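Local coordinates for protein alpha-amylase (Eisenia fetida, PDB 6M4K) that probably hydrolyses internal alpha-1,4-glucosidic linkages in starch-like polysaccharides as a family 13 glycoside hydrolase, using calcium and chloride as cofactors, at residues 82-87 with 192-197. Sequence-based numbering, arbitrary orientation.
Sequences TQFRNM and WGVAGF. With SO4 (sulfate ion), chain G.
Arg85 and Trp192 bring the two backbones closest, their CA atoms 6.7 Å apart, where the flank of helix 81-93 passes the turn leading into strand 196-199. The guanidinium of Arg85 lies flat over one face of the indole, the planes 13° apart, and Arg85 CZ sits 3.5 Å from the centroid of the five-membered ring of Trp192, a cation-pi stack. Arg85 CD rests 3.8 Å from the centroid of the Trp192 six-membered ring as a CH-pi contact, and a bend at chi3 (78°) beyond it carries the guanidinium over the five-membered ring. Long and flat-ended, the exposed arginine suits the broad indole: it covers one face while NH1 keeps a salt bridge to Glu81. Deeper in, Phe84, its CG anti to the backbone N (chi1 -176°), puts CD2 3.8 Å from Trp192 CE3 at the indole edge. The far end of its ring, CZ, meets Val194 CG2 at 3.8 Å; a large apolar ring can thus touch both partners in this buried place, and branched Val194 packs at its edge. Val100 of strand 97-102 touches both Phe84 and Val194. One water donates to Arg85 O and to Trp192 O, joining the two backbones. Gly193, with positive phi, ends helix 176-192 in a Schellman motif, a conformation that favours glycine. Helix 81-93 is thus packed against the helix-to-strand turn that enters the fourth strand of the (beta/alpha)8 TIM barrel.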
loop_
_atom_site.group_PDB
_atom_site.type_symbol
_atom_site.label_atom_id
_atom_site.label_comp_id
_atom_site.label_asym_id
_atom_site.label_seq_id
_atom_site.Cartn_x
_atom_site.Cartn_y
_atom_site.Cartn_z
ATOM N N THR A 82 22.406 7.987 7.738
ATOM C CA THR A 82 23.262 7.966 6.556
ATOM C C THR A 82 22.723 7.010 5.503
ATOM O O THR A 82 22.668 7.344 4.313
ATOM C CB THR A 82 24.686 7.582 6.957
ATOM O OG1 THR A 82 25.290 8.689 7.633
ATOM C CG2 THR A 82 25.527 7.216 5.744
ATOM N N GLN A 83 22.309 5.816 5.927
ATOM C CA GLN A 83 21.777 4.849 4.975
ATOM C C GLN A 83 20.448 5.318 4.388
ATOM O O GLN A 83 20.186 5.104 3.200
ATOM C CB GLN A 83 21.672 3.479 5.634
ATOM C CG GLN A 83 23.033 2.883 5.933
ATOM C CD GLN A 83 22.935 1.645 6.796
ATOM O OE1 GLN A 83 22.185 1.613 7.775
ATOM N NE2 GLN A 83 23.717 0.626 6.457
ATOM N N PHE A 84 19.608 5.957 5.209
ATOM C CA PHE A 84 18.348 6.512 4.715
ATOM C C PHE A 84 18.596 7.550 3.622
ATOM O O PHE A 84 17.962 7.526 2.560
ATOM C CB PHE A 84 17.548 7.128 5.871
ATOM C CG PHE A 84 16.187 7.638 5.454
ATOM C CD1 PHE A 84 15.098 6.781 5.422
ATOM C CD2 PHE A 84 16.005 8.965 5.066
ATOM C CE1 PHE A 84 13.842 7.230 5.007
ATOM C CE2 PHE A 84 14.766 9.424 4.659
ATOM C CZ PHE A 84 13.674 8.561 4.627
ATOM N N ARG A 85 19.555 8.446 3.856
ATOM C CA ARG A 85 19.812 9.516 2.901
ATOM C C ARG A 85 20.464 8.991 1.635
ATOM O O ARG A 85 20.147 9.464 0.537
ATOM C CB ARG A 85 20.625 10.615 3.573
ATOM C CG ARG A 85 19.807 11.271 4.660
ATOM C CD ARG A 85 20.609 12.231 5.479
ATOM N NE ARG A 85 20.811 13.496 4.789
ATOM C CZ ARG A 85 21.167 14.615 5.409
ATOM N NH1 ARG A 85 21.346 14.616 6.725
ATOM N NH2 ARG A 85 21.340 15.726 4.717
ATOM N N ASN A 86 21.342 7.987 1.759
ATOM C CA ASN A 86 21.884 7.339 0.566
ATOM C C ASN A 86 20.768 6.739 -0.279
ATOM O O ASN A 86 20.777 6.860 -1.510
ATOM C CB ASN A 86 22.854 6.226 0.955
ATOM C CG ASN A 86 24.213 6.734 1.414
ATOM O OD1 ASN A 86 24.949 6.004 2.077
ATOM N ND2 ASN A 86 24.554 7.960 1.062
ATOM N N MET A 87 19.815 6.061 0.374
ATOM C CA MET A 87 18.680 5.460 -0.321
ATOM C C MET A 87 17.868 6.510 -1.067
ATOM O O MET A 87 17.567 6.347 -2.252
ATOM C CB MET A 87 17.807 4.717 0.693
ATOM C CG MET A 87 16.515 4.164 0.132
ATOM S SD MET A 87 15.383 3.639 1.428
ATOM C CE MET A 87 14.958 5.219 2.174
ATOM N N TRP A 192 15.632 16.335 2.632
ATOM C CA TRP A 192 16.546 15.315 2.132
ATOM C C TRP A 192 16.107 14.713 0.803
ATOM O O TRP A 192 16.910 14.039 0.148
ATOM C CB TRP A 192 16.688 14.180 3.143
ATOM C CG TRP A 192 17.250 14.603 4.464
ATOM C CD1 TRP A 192 17.883 15.780 4.761
ATOM C CD2 TRP A 192 17.216 13.847 5.679
ATOM N NE1 TRP A 192 18.249 15.793 6.087
ATOM C CE2 TRP A 192 17.853 14.616 6.671
ATOM C CE3 TRP A 192 16.714 12.587 6.022
ATOM C CZ2 TRP A 192 17.999 14.171 7.987
ATOM C CZ3 TRP A 192 16.859 12.145 7.326
ATOM C CH2 TRP A 192 17.500 12.935 8.292
ATOM N N GLY A 193 14.867 14.935 0.381
ATOM C CA GLY A 193 14.390 14.406 -0.885
ATOM C C GLY A 193 13.201 13.487 -0.785
ATOM O O GLY A 193 12.771 12.959 -1.820
ATOM N N VAL A 194 12.624 13.283 0.402
ATOM C CA VAL A 194 11.422 12.463 0.495
ATOM C C VAL A 194 10.298 13.131 -0.295
ATOM O O VAL A 194 10.157 14.362 -0.290
ATOM C CB VAL A 194 11.067 12.253 1.977
ATOM C CG1 VAL A 194 9.665 11.672 2.135
ATOM C CG2 VAL A 194 12.088 11.342 2.620
ATOM N N ALA A 195 9.514 12.327 -1.021
ATOM C CA ALA A 195 8.489 12.833 -1.929
ATOM C C ALA A 195 7.113 12.922 -1.289
ATOM O O ALA A 195 6.221 13.578 -1.836
ATOM C CB ALA A 195 8.406 11.937 -3.170
ATOM N N GLY A 196 6.914 12.291 -0.141
ATOM C CA GLY A 196 5.593 12.268 0.442
ATOM C C GLY A 196 5.535 11.318 1.620
ATOM O O GLY A 196 6.558 10.785 2.063
ATOM N N PHE A 197 4.318 11.138 2.131
ATOM C CA PHE A 197 4.100 10.397 3.367
ATOM C C PHE A 197 2.832 9.574 3.276
ATOM O O PHE A 197 1.806 10.047 2.771
ATOM C CB PHE A 197 3.981 11.333 4.577
ATOM C CG PHE A 197 5.210 12.147 4.820
ATOM C CD1 PHE A 197 5.424 13.337 4.133
ATOM C CD2 PHE A 197 6.163 11.722 5.726
ATOM C CE1 PHE A 197 6.582 14.073 4.347
ATOM C CE2 PHE A 197 7.311 12.450 5.946
ATOM C CZ PHE A 197 7.522 13.632 5.254
HETATM S S SO4 G . 22.884 -3.165 6.374
HETATM O O1 SO4 G . 22.215 -2.236 7.270
HETATM O O2 SO4 G . 22.183 -3.131 5.102
HETATM O O3 SO4 G . 22.777 -4.520 6.909
HETATM O O4 SO4 G . 24.283 -2.771 6.207
HETATM O O HOH W 1 19.089 12.310 0.923
#